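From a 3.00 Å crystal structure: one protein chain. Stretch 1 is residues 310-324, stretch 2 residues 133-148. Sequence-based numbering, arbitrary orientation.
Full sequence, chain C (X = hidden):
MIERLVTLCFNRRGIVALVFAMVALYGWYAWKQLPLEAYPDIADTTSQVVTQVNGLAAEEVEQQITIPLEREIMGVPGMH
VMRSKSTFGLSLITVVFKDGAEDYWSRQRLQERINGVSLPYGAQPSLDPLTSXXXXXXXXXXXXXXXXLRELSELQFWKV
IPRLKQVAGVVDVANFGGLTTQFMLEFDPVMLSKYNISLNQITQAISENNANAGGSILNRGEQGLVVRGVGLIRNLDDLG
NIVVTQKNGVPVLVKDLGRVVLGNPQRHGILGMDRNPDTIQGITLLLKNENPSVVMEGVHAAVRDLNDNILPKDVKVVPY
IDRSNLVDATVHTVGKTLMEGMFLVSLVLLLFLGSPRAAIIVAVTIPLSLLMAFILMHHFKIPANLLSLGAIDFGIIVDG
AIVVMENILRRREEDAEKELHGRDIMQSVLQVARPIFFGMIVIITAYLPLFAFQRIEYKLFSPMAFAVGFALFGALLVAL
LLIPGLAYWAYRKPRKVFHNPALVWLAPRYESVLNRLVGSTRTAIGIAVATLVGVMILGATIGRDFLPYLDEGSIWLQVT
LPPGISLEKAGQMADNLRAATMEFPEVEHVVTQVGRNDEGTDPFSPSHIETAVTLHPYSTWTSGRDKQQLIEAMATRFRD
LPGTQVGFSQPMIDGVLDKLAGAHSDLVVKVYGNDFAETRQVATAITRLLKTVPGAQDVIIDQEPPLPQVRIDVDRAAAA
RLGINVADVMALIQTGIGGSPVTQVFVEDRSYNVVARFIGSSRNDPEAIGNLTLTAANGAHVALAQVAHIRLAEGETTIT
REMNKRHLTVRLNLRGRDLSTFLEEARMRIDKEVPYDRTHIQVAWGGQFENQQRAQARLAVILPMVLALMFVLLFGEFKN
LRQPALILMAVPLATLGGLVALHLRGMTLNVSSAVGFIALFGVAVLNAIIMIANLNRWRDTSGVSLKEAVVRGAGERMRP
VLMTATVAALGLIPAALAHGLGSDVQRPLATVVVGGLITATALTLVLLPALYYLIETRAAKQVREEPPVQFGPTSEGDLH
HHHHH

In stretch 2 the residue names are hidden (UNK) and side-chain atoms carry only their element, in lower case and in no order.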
ATOM      1  N   ILE C 310       6.549  11.796 -37.687  1.00 44.93           N
ATOM      2  CA  ILE C 310       7.380  12.680 -36.877  1.00 53.84           C
ATOM      3  C   ILE C 310       8.803  12.874 -37.401  1.00 68.73           C
ATOM      4  O   ILE C 310       9.189  13.989 -37.762  1.00 83.63           O
ATOM      5  CB  ILE C 310       7.443  12.228 -35.412  1.00 50.39           C
ATOM      6  CG1 ILE C 310       6.032  11.968 -34.881  1.00 54.79           C
ATOM      7  CG2 ILE C 310       8.166  13.274 -34.576  1.00 33.70           C
ATOM      8  CD1 ILE C 310       5.969  11.706 -33.396  1.00 50.47           C
ATOM      9  N   LEU C 311       9.582  11.793 -37.428  1.00 54.29           N
ATOM     10  CA  LEU C 311      10.986  11.864 -37.824  1.00 33.82           C
ATOM     11  C   LEU C 311      11.190  12.428 -39.229  1.00 54.40           C
ATOM     12  O   LEU C 311      10.314  12.302 -40.084  1.00 64.47           O
ATOM     13  CB  LEU C 311      11.638  10.483 -37.729  1.00 34.52           C
ATOM     14  CG  LEU C 311      11.769   9.876 -36.331  1.00 37.17           C
ATOM     15  CD1 LEU C 311      12.579   8.591 -36.383  1.00 27.93           C
ATOM     16  CD2 LEU C 311      12.391  10.871 -35.361  1.00 37.03           C
ATOM     17  N   PRO C 312      12.348  13.072 -39.464  1.00 59.03           N
ATOM     18  CA  PRO C 312      12.724  13.463 -40.821  1.00 53.53           C
ATOM     19  C   PRO C 312      12.829  12.223 -41.682  1.00 63.07           C
ATOM     20  O   PRO C 312      13.063  11.130 -41.161  1.00 62.46           O
ATOM     21  CB  PRO C 312      14.115  14.072 -40.634  1.00 44.47           C
ATOM     22  CG  PRO C 312      14.121  14.566 -39.243  1.00 50.44           C
ATOM     23  CD  PRO C 312      13.314  13.566 -38.467  1.00 61.40           C
ATOM     24  N   LYS C 313      12.650  12.383 -42.984  1.00 66.21           N
ATOM     25  CA  LYS C 313      12.769  11.258 -43.895  1.00 62.35           C
ATOM     26  C   LYS C 313      14.224  10.789 -43.942  1.00 58.39           C
ATOM     27  O   LYS C 313      15.144  11.549 -43.618  1.00 54.01           O
ATOM     28  CB  LYS C 313      12.241  11.639 -45.279  1.00 68.19           C
ATOM     29  CG  LYS C 313      10.769  11.287 -45.507  1.00 77.53           C
ATOM     30  CD  LYS C 313       9.869  11.685 -44.335  1.00 80.84           C
ATOM     31  CE  LYS C 313       9.662  13.192 -44.256  1.00 88.53           C
ATOM     32  NZ  LYS C 313       8.781  13.592 -43.117  1.00 85.52           N
ATOM     33  N   ASP C 314      14.421   9.533 -44.337  1.00 57.12           N
ATOM     34  CA  ASP C 314      15.722   8.865 -44.236  1.00 62.97           C
ATOM     35  C   ASP C 314      16.286   8.974 -42.829  1.00 54.45           C
ATOM     36  O   ASP C 314      17.480   9.171 -42.629  1.00 52.98           O
ATOM     37  CB  ASP C 314      16.732   9.374 -45.268  1.00 80.84           C
ATOM     38  CG  ASP C 314      17.942   8.458 -45.394  1.00 87.39           C
ATOM     39  OD1 ASP C 314      17.804   7.368 -45.993  1.00 83.81           O
ATOM     40  OD2 ASP C 314      19.024   8.824 -44.886  1.00 92.29           O
ATOM     41  N   VAL C 315      15.389   8.882 -41.858  1.00 50.73           N
ATOM     42  CA  VAL C 315      15.749   8.638 -40.477  1.00 36.44           C
ATOM     43  C   VAL C 315      14.694   7.671 -39.986  1.00 33.26           C
ATOM     44  O   VAL C 315      13.529   8.033 -39.810  1.00 34.49           O
ATOM     45  CB  VAL C 315      15.763   9.921 -39.626  1.00 36.97           C
ATOM     46  CG1 VAL C 315      15.669   9.586 -38.145  1.00 30.44           C
ATOM     47  CG2 VAL C 315      17.014  10.727 -39.908  1.00 31.39           C
ATOM     48  N   LYS C 316      15.098   6.421 -39.812  1.00 41.58           N
ATOM     49  CA  LYS C 316      14.151   5.388 -39.439  1.00 43.30           C
ATOM     50  C   LYS C 316      14.596   4.692 -38.164  1.00 52.79           C
ATOM     51  O   LYS C 316      15.758   4.300 -38.034  1.00 55.53           O
ATOM     52  CB  LYS C 316      13.991   4.376 -40.578  1.00 41.08           C
ATOM     53  CG  LYS C 316      13.396   4.956 -41.856  1.00 40.47           C
ATOM     54  CD  LYS C 316      11.975   5.458 -41.629  1.00 53.18           C
ATOM     55  CE  LYS C 316      11.347   6.011 -42.903  1.00 65.27           C
ATOM     56  NZ  LYS C 316      11.974   7.287 -43.346  1.00 74.07           N
ATOM     57  N   VAL C 317      13.678   4.566 -37.211  1.00 50.58           N
ATOM     58  CA  VAL C 317      13.942   3.766 -36.025  1.00 38.64           C
ATOM     59  C   VAL C 317      13.748   2.312 -36.408  1.00 38.35           C
ATOM     60  O   VAL C 317      12.651   1.898 -36.787  1.00 41.50           O
ATOM     61  CB  VAL C 317      13.030   4.146 -34.835  1.00 28.74           C
ATOM     62  CG1 VAL C 317      11.658   4.551 -35.317  1.00 39.37           C
ATOM     63  CG2 VAL C 317      12.915   2.990 -33.871  1.00 26.36           C
ATOM     64  N   VAL C 318      14.823   1.540 -36.346  1.00 36.27           N
ATOM     65  CA  VAL C 318      14.739   0.143 -36.745  1.00 30.15           C
ATOM     66  C   VAL C 318      15.212  -0.754 -35.621  1.00 27.15           C
ATOM     67  O   VAL C 318      16.292  -0.555 -35.075  1.00 50.62           O
ATOM     68  CB  VAL C 318      15.548  -0.135 -38.016  1.00 28.40           C
ATOM     69  CG1 VAL C 318      16.773   0.719 -38.036  1.00 27.74           C
ATOM     70  CG2 VAL C 318      15.921  -1.611 -38.100  1.00 29.70           C
ATOM     71  N   PRO C 319      14.383  -1.739 -35.256  1.00 41.57           N
ATOM     72  CA  PRO C 319      14.697  -2.658 -34.161  1.00 40.23           C
ATOM     73  C   PRO C 319      15.650  -3.776 -34.577  1.00 32.16           C
ATOM     74  O   PRO C 319      15.732  -4.110 -35.755  1.00 28.40           O
ATOM     75  CB  PRO C 319      13.330  -3.246 -33.809  1.00 47.43           C
ATOM     76  CG  PRO C 319      12.550  -3.177 -35.081  1.00 37.09           C
ATOM     77  CD  PRO C 319      13.024  -1.943 -35.791  1.00 28.63           C
ATOM     78  N   TYR C 320      16.365  -4.340 -33.610  1.00 36.78           N
ATOM     79  CA  TYR C 320      17.192  -5.512 -33.860  1.00 46.34           C
ATOM     80  C   TYR C 320      16.854  -6.617 -32.867  1.00 51.51           C
ATOM     81  O   TYR C 320      17.094  -7.796 -33.127  1.00 59.62           O
ATOM     82  CB  TYR C 320      18.695  -5.175 -33.870  1.00 42.14           C
ATOM     83  CG  TYR C 320      19.287  -4.685 -32.568  1.00 35.81           C
ATOM     84  CD1 TYR C 320      19.630  -5.573 -31.558  1.00 38.88           C
ATOM     85  CD2 TYR C 320      19.548  -3.334 -32.367  1.00 45.97           C
ATOM     86  CE1 TYR C 320      20.191  -5.130 -30.370  1.00 40.53           C
ATOM     87  CE2 TYR C 320      20.111  -2.880 -31.182  1.00 44.16           C
ATOM     88  CZ  TYR C 320      20.431  -3.785 -30.189  1.00 37.86           C
ATOM     89  OH  TYR C 320      20.987  -3.349 -29.010  1.00 34.96           O
ATOM     90  N   ILE C 321      16.295  -6.224 -31.728  1.00 44.98           N
ATOM     91  CA  ILE C 321      15.632  -7.175 -30.846  1.00 47.08           C
ATOM     92  C   ILE C 321      14.212  -6.691 -30.587  1.00 48.03           C
ATOM     93  O   ILE C 321      13.987  -5.522 -30.287  1.00 51.50           O
ATOM     94  CB  ILE C 321      16.387  -7.402 -29.512  1.00 40.20           C
ATOM     95  CG1 ILE C 321      17.792  -7.950 -29.781  1.00 41.32           C
ATOM     96  CG2 ILE C 321      15.624  -8.379 -28.628  1.00 28.27           C
ATOM     97  CD1 ILE C 321      18.562  -8.365 -28.530  1.00 27.69           C
ATOM     98  N   ASP C 322      13.256  -7.601 -30.720  1.00 39.24           N
ATOM     99  CA  ASP C 322      11.852  -7.266 -30.572  1.00 33.87           C
ATOM    100  C   ASP C 322      11.124  -8.456 -29.958  1.00 46.85           C
ATOM    101  O   ASP C 322      10.875  -9.454 -30.636  1.00 58.67           O
ATOM    102  CB  ASP C 322      11.268  -6.942 -31.947  1.00 33.69           C
ATOM    103  CG  ASP C 322       9.914  -6.282 -31.868  1.00 38.95           C
ATOM    104  OD1 ASP C 322       9.089  -6.691 -31.025  1.00 37.05           O
ATOM    105  OD2 ASP C 322       9.675  -5.347 -32.659  1.00 49.76           O
ATOM    106  N   ARG C 323      10.777  -8.339 -28.679  1.00 45.18           N
ATOM    107  CA  ARG C 323      10.174  -9.437 -27.919  1.00 41.16           C
ATOM    108  C   ARG C 323       8.988 -10.091 -28.640  1.00 36.32           C
ATOM    109  O   ARG C 323       8.702 -11.286 -28.455  1.00 37.64           O
ATOM    110  CB  ARG C 323       9.754  -8.938 -26.535  1.00 33.64           C
ATOM    111  CG  ARG C 323       9.092  -9.987 -25.671  1.00 36.11           C
ATOM    112  CD  ARG C 323      10.098 -10.892 -25.007  1.00 34.41           C
ATOM    113  NE  ARG C 323      10.745 -10.226 -23.886  1.00 34.78           N
ATOM    114  CZ  ARG C 323      11.985  -9.756 -23.914  1.00 43.76           C
ATOM    115  NH1 ARG C 323      12.488  -9.154 -22.843  1.00 41.40           N
ATOM    116  NH2 ARG C 323      12.721  -9.894 -25.010  1.00 47.73           N
ATOM    117  N   SER C 324       8.317  -9.304 -29.475  1.00 34.33           N
ATOM    118  CA  SER C 324       7.205  -9.799 -30.273  1.00 43.73           C
ATOM    119  C   SER C 324       7.620 -10.992 -31.126  1.00 48.89           C
ATOM    120  O   SER C 324       6.855 -11.940 -31.266  1.00 56.79           O
ATOM    121  CB  SER C 324       6.639  -8.691 -31.160  1.00 42.24           C
ATOM    122  OG  SER C 324       6.350  -7.532 -30.397  1.00 44.08           O
ATOM    123  N   UNK C 133      14.952  -7.632 -15.150  1.00 31.22           N
ATOM    124  CA  UNK C 133      16.108  -7.884 -16.017  1.00 30.31           C
ATOM    125  C   UNK C 133      15.717  -8.452 -17.379  1.00 36.23           C
ATOM    126  O   UNK C 133      16.564  -8.539 -18.268  1.00 46.32           O
ATOM    127  c   UNK C 133      15.094  -8.319 -13.860  1.00 32.48           C
ATOM    128  c   UNK C 133      16.913  -8.921 -15.230  1.00 31.13           C
ATOM    129  c   UNK C 133      15.960  -9.470 -14.223  1.00 32.63           C
ATOM    130  N   UNK C 134      14.456  -8.844 -17.532  1.00 35.20           N
ATOM    131  CA  UNK C 134      13.920  -9.252 -18.825  1.00 37.40           C
ATOM    132  C   UNK C 134      12.901  -8.239 -19.346  1.00 34.80           C
ATOM    133  O   UNK C 134      12.025  -8.581 -20.140  1.00 34.00           O
ATOM    134  c   UNK C 134      12.000 -10.570 -17.859  1.00 54.23           C
ATOM    135  c   UNK C 134      11.050 -11.714 -18.093  1.00 61.56           C
ATOM    136  c   UNK C 134      14.213 -11.674 -18.246  1.00 69.22           C
ATOM    137  c   UNK C 134      13.240 -10.627 -18.751  1.00 52.00           C
ATOM    138  N   UNK C 135      13.023  -6.993 -18.902  1.00 29.81           N
ATOM    139  CA  UNK C 135      12.103  -5.953 -19.314  1.00 29.50           C
ATOM    140  C   UNK C 135      12.523  -5.249 -20.588  1.00 39.68           C
ATOM    141  O   UNK C 135      11.765  -4.459 -21.143  1.00 52.51           O
ATOM    142  N   UNK C 136      13.730  -5.542 -21.061  1.00 29.97           N
ATOM    143  CA  UNK C 136      14.293  -4.857 -22.221  1.00 34.95           C
ATOM    144  C   UNK C 136      13.734  -5.428 -23.526  1.00 37.83           C
ATOM    145  O   UNK C 136      14.388  -6.222 -24.206  1.00 32.08           O
ATOM    146  c   UNK C 136      17.780  -5.028 -20.586  1.00 50.76           C
ATOM    147  o   UNK C 136      17.999  -6.222 -20.897  1.00 62.60           O
ATOM    148  c   UNK C 136      15.814  -4.969 -22.179  1.00 43.19           C
ATOM    149  c   UNK C 136      16.420  -4.436 -20.888  1.00 42.69           C
ATOM    150  o   UNK C 136      18.629  -4.300 -20.032  1.00 43.67           O
ATOM    151  N   UNK C 137      12.528  -4.998 -23.886  1.00 35.91           N
ATOM    152  CA  UNK C 137      11.731  -5.735 -24.860  1.00 31.82           C
ATOM    153  C   UNK C 137      11.862  -5.282 -26.309  1.00 40.90           C
ATOM    154  O   UNK C 137      11.418  -5.980 -27.218  1.00 49.32           O
ATOM    155  c   UNK C 137       9.740  -4.303 -24.281  1.00 34.76           C
ATOM    156  c   UNK C 137      10.018  -6.545 -23.202  1.00 44.73           C
ATOM    157  c   UNK C 137      10.242  -5.734 -24.471  1.00 40.41           C
ATOM    158  c   UNK C 137       8.268  -4.234 -23.915  1.00 32.92           C
ATOM    159  N   UNK C 138      12.475  -4.127 -26.534  1.00 40.43           N
ATOM    160  CA  UNK C 138      12.555  -3.589 -27.887  1.00 31.01           C
ATOM    161  C   UNK C 138      13.816  -2.761 -28.096  1.00 25.84           C
ATOM    162  O   UNK C 138      13.842  -1.565 -27.808  1.00 36.99           O
ATOM    163  o   UNK C 138      10.916  -0.715 -33.464  1.00 40.92           O
ATOM    164  c   UNK C 138      11.584  -0.910 -29.884  1.00 39.29           C
ATOM    165  c   UNK C 138      11.220  -2.218 -29.595  1.00 34.41           C
ATOM    166  c   UNK C 138      11.017  -1.210 -32.182  1.00 40.33           C
ATOM    167  c   UNK C 138      11.312  -2.758 -28.185  1.00 27.10           C
ATOM    168  c   UNK C 138      11.489  -0.406 -31.169  1.00 39.52           C
ATOM    169  c   UNK C 138      10.642  -2.512 -31.919  1.00 38.24           C
ATOM    170  c   UNK C 138      10.745  -3.007 -30.632  1.00 39.40           C
ATOM    171  N   UNK C 139      14.862  -3.410 -28.595  1.00 25.72           N
ATOM    172  CA  UNK C 139      16.124  -2.735 -28.886  1.00 24.95           C
ATOM    173  C   UNK C 139      16.118  -2.201 -30.307  1.00 26.58           C
ATOM    174  O   UNK C 139      15.672  -2.882 -31.226  1.00 30.68           O
ATOM    175  c   UNK C 139      19.867  -4.580 -24.979  1.00 36.25           C
ATOM    176  c   UNK C 139      18.623  -5.061 -27.049  1.00 33.13           C
ATOM    177  c   UNK C 139      17.296  -3.692 -28.680  1.00 24.87           C
ATOM    178  n   UNK C 139      20.086  -4.823 -23.690  1.00 24.31           N
ATOM    179  n   UNK C 139      18.935  -5.261 -25.638  1.00 39.13           N
ATOM    180  c   UNK C 139      17.552  -4.010 -27.222  1.00 28.42           C
ATOM    181  n   UNK C 139      20.581  -3.658 -25.613  1.00 30.12           N
ATOM    182  N   UNK C 140      16.596  -0.974 -30.488  1.00 40.37           N
ATOM    183  CA  UNK C 140      16.530  -0.336 -31.797  1.00 48.84           C
ATOM    184  C   UNK C 140      17.687   0.623 -32.008  1.00 46.19           C
ATOM    185  O   UNK C 140      18.423   0.944 -31.079  1.00 48.09           O
ATOM    186  c   UNK C 140      15.534   2.925 -31.809  1.00 29.89           C
ATOM    187  c   UNK C 140      14.759   2.944 -29.177  1.00 46.90           C
ATOM    188  c   UNK C 140      15.511   4.115 -31.116  1.00 32.84           C
ATOM    189  c   UNK C 140      14.790   1.756 -29.881  1.00 37.90           C
ATOM    190  c   UNK C 140      15.210   0.425 -31.970  1.00 44.00           C
ATOM    191  o   UNK C 140      15.100   5.298 -29.091  1.00 42.26           O
ATOM    192  c   UNK C 140      15.170   1.726 -31.206  1.00 31.07           C
ATOM    193  c   UNK C 140      15.124   4.119 -29.799  1.00 42.01           C
ATOM    194  N   UNK C 141      17.810   1.098 -33.241  1.00 42.34           N
ATOM    195  CA  UNK C 141      18.837   2.058 -33.607  1.00 32.99           C
ATOM    196  C   UNK C 141      18.251   3.026 -34.622  1.00 40.24           C
ATOM    197  O   UNK C 141      17.430   2.639 -35.462  1.00 56.22           O
ATOM    198  c   UNK C 141      20.080   1.349 -34.185  1.00 26.73           C
ATOM    199  c   UNK C 141      21.102   2.347 -34.674  1.00 25.91           C
ATOM    200  o   UNK C 141      20.682   0.546 -33.163  1.00 30.40           O
ATOM    201  N   UNK C 142      18.637   4.292 -34.505  1.00 29.53           N
ATOM    202  CA  UNK C 142      18.305   5.298 -35.498  1.00 38.03           C
ATOM    203  C   UNK C 142      19.207   5.130 -36.723  1.00 39.41           C
ATOM    204  O   UNK C 142      20.409   5.391 -36.646  1.00 40.41           O
ATOM    205  c   UNK C 142      17.048   6.758 -32.853  1.00 36.89           C
ATOM    206  c   UNK C 142      16.104   7.458 -35.054  1.00 26.38           C
ATOM    207  c   UNK C 142      17.349   7.413 -34.185  1.00 36.50           C
ATOM    208  c   UNK C 142      18.498   6.705 -34.916  1.00 39.07           C
ATOM    209  N   UNK C 143      18.643   4.696 -37.849  1.00 28.67           N
ATOM    210  CA  UNK C 143      19.428   4.646 -39.081  1.00 41.35           C
ATOM    211  C   UNK C 143      19.152   5.814 -40.020  1.00 48.48           C
ATOM    212  O   UNK C 143      18.052   6.380 -40.042  1.00 51.60           O
ATOM    213  c   UNK C 143      17.808   3.182 -40.323  1.00 69.59           C
ATOM    214  c   UNK C 143      19.712   2.151 -39.055  1.00 33.53           C
ATOM    215  c   UNK C 143      19.246   3.337 -39.873  1.00 46.56           C
ATOM    216  N   UNK C 144      20.182   6.152 -40.787  1.00 47.61           N
ATOM    217  CA  UNK C 144      20.125   7.191 -41.798  1.00 49.75           C
ATOM    218  C   UNK C 144      21.344   7.033 -42.696  1.00 54.80           C
ATOM    219  O   UNK C 144      22.310   6.364 -42.327  1.00 55.45           O
ATOM    220  c   UNK C 144      20.137   8.573 -41.153  1.00 51.55           C
ATOM    221  o   UNK C 144      20.112   9.585 -42.144  1.00 58.00           O
ATOM    222  N   UNK C 145      21.300   7.643 -43.873  1.00 56.23           N
ATOM    223  CA  UNK C 145      22.432   7.595 -44.790  1.00 56.93           C
ATOM    224  C   UNK C 145      23.072   8.971 -44.896  1.00 60.74           C
ATOM    225  O   UNK C 145      24.268   9.091 -45.177  1.00 36.63           O
ATOM    226  c   UNK C 145      21.503   5.652 -46.173  1.00 51.59           C
ATOM    227  c   UNK C 145      21.200   5.146 -47.576  1.00 55.13           C
ATOM    228  n   UNK C 145      20.622   3.103 -48.920  1.00 52.10           N
ATOM    229  c   UNK C 145      20.892   3.651 -47.560  1.00 54.50           C
ATOM    230  c   UNK C 145      21.983   7.101 -46.169  1.00 49.30           C
ATOM    231  N   UNK C 146      22.259   9.999 -44.645  1.00 63.65           N
ATOM    232  CA  UNK C 146      22.651  11.388 -44.851  1.00 55.51           C
ATOM    233  C   UNK C 146      22.840  12.167 -43.553  1.00 53.98           C
ATOM    234  O   UNK C 146      23.493  13.210 -43.542  1.00 54.70           O
ATOM    235  c   UNK C 146      21.602  12.136 -45.688  1.00 59.27           C
ATOM    236  c   UNK C 146      21.224  11.326 -46.913  1.00 69.26           C
ATOM    237  o   UNK C 146      20.434  12.372 -44.894  1.00 34.09           O
ATOM    238  N   UNK C 147      22.268  11.670 -42.461  1.00 50.38           N
ATOM    239  CA  UNK C 147      22.279  12.416 -41.207  1.00 45.07           C
ATOM    240  C   UNK C 147      23.462  12.072 -40.310  1.00 59.84           C
ATOM    241  O   UNK C 147      23.923  10.927 -40.285  1.00 70.91           O
ATOM    242  n   UNK C 147      18.465  13.589 -41.038  1.00 47.49           N
ATOM    243  c   UNK C 147      18.314  14.680 -41.781  1.00 51.55           C
ATOM    244  c   UNK C 147      20.974  12.212 -40.454  1.00 30.01           C
ATOM    245  c   UNK C 147      19.027  13.589 -39.690  1.00 54.78           C
ATOM    246  c   UNK C 147      20.538  13.444 -39.698  1.00 49.82           C
ATOM    247  n   UNK C 147      17.790  14.591 -42.997  1.00 58.83           N
ATOM    248  n   UNK C 147      18.688  15.860 -41.304  1.00 43.79           N
ATOM    249  N   UNK C 148      23.944  13.069 -39.573  1.00 49.62           N
ATOM    250  CA  UNK C 148      25.137  12.903 -38.752  1.00 49.65           C
ATOM    251  C   UNK C 148      24.791  12.562 -37.313  1.00 55.94           C
ATOM    252  O   UNK C 148      23.735  12.944 -36.816  1.00 72.23           O
ATOM    253  o   UNK C 148      25.292  15.927 -37.372  1.00 73.41           O
ATOM    254  o   UNK C 148      24.461  15.873 -39.411  1.00 69.41           O
ATOM    255  c   UNK C 148      25.989  14.165 -38.801  1.00 60.74           C
ATOM    256  c   UNK C 148      25.189  15.412 -38.506  1.00 69.25           C
TER

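Position 133 has three carbons closing a ring onto its own backbone N and lies beyond reach of stretch 1; it is Pro133. At 134 four carbons fork at the first, one arm two carbons long, which gives Ile134; its O accepts from Arg323 NH1 (2.8 Å). Position 135 has no side chain and is Gly135. At 136 three carbons end in two oxygens. That pattern alone fits Glu136. Position 137 repeats the forked four carbons with one two-carbon arm, a methyl lying over one face of the Arg323 guanidinium: Ile137, whose O receives Arg323 N at 2.8 Å.

Position 138 carries one carbon and a six-carbon ring bearing an oxygen, hence Tyr138; its CE2 lies 3.4 Å from Pro319 CB, and Asp322 OD2 approaches the ring edge. At 139 three carbons lead to a nitrogen and a carbon with two more nitrogens, defining Arg139. Its CB sits 3.8 Å from the centroid of the Tyr320 ring, over the face, while NH1 makes a weak 3.4 Å hydrogen bond to Tyr320 OH. Position 140 again has a six-carbon ring with an oxygen: Tyr140, with CD1 3.3 Å from Val317 CG2. At 141 one carbon bears an oxygen and a carbon, as in Thr141.

The four carbons of 142 fork at the second, making Leu142; CD1 packs on Val315 CG1 at 3.8 Å and Leu311 CD1 at 3.9 Å. Three carbons branching at the first identify Val143, whose CG1 meets Val318 CG1 at 3.4 Å. One carbon and one oxygen at 144, the oxygen 2.7 Å from Asp314 O, give Ser144. Four carbons in a row ending in nitrogen make 145 Lys145; its N donates to Asp314 OD2 (2.8 Å). Position 146, one carbon with an oxygen and a carbon, is Thr146. At 147 three carbons, a nitrogen and a carbon with two nitrogens spell Arg147, its guanidinium laid over Pro312 CB. Position 148, two carbons ending in two oxygens beyond reach of stretch 1, is Asp148.

The contact is an antiparallel pairing of backbones. Val143 N to Lys316 O and Thr141 N to Val318 O, both 2.9 Å, are returned by Lys316 N to Val143 O and Val318 N to Thr141 O, both 3.0 Å. A beta bulge between Pro319 and Ile321 shifts the register by one, so Arg139 O receives Tyr320 N (2.9 Å) and, weakly, Ile321 N (3.4 Å). Asp314 and Arg323 extend the pairing beyond these strand bonds through polar contacts.

Stretch 2 133-148: PIGEIYRYTLVSKTRD
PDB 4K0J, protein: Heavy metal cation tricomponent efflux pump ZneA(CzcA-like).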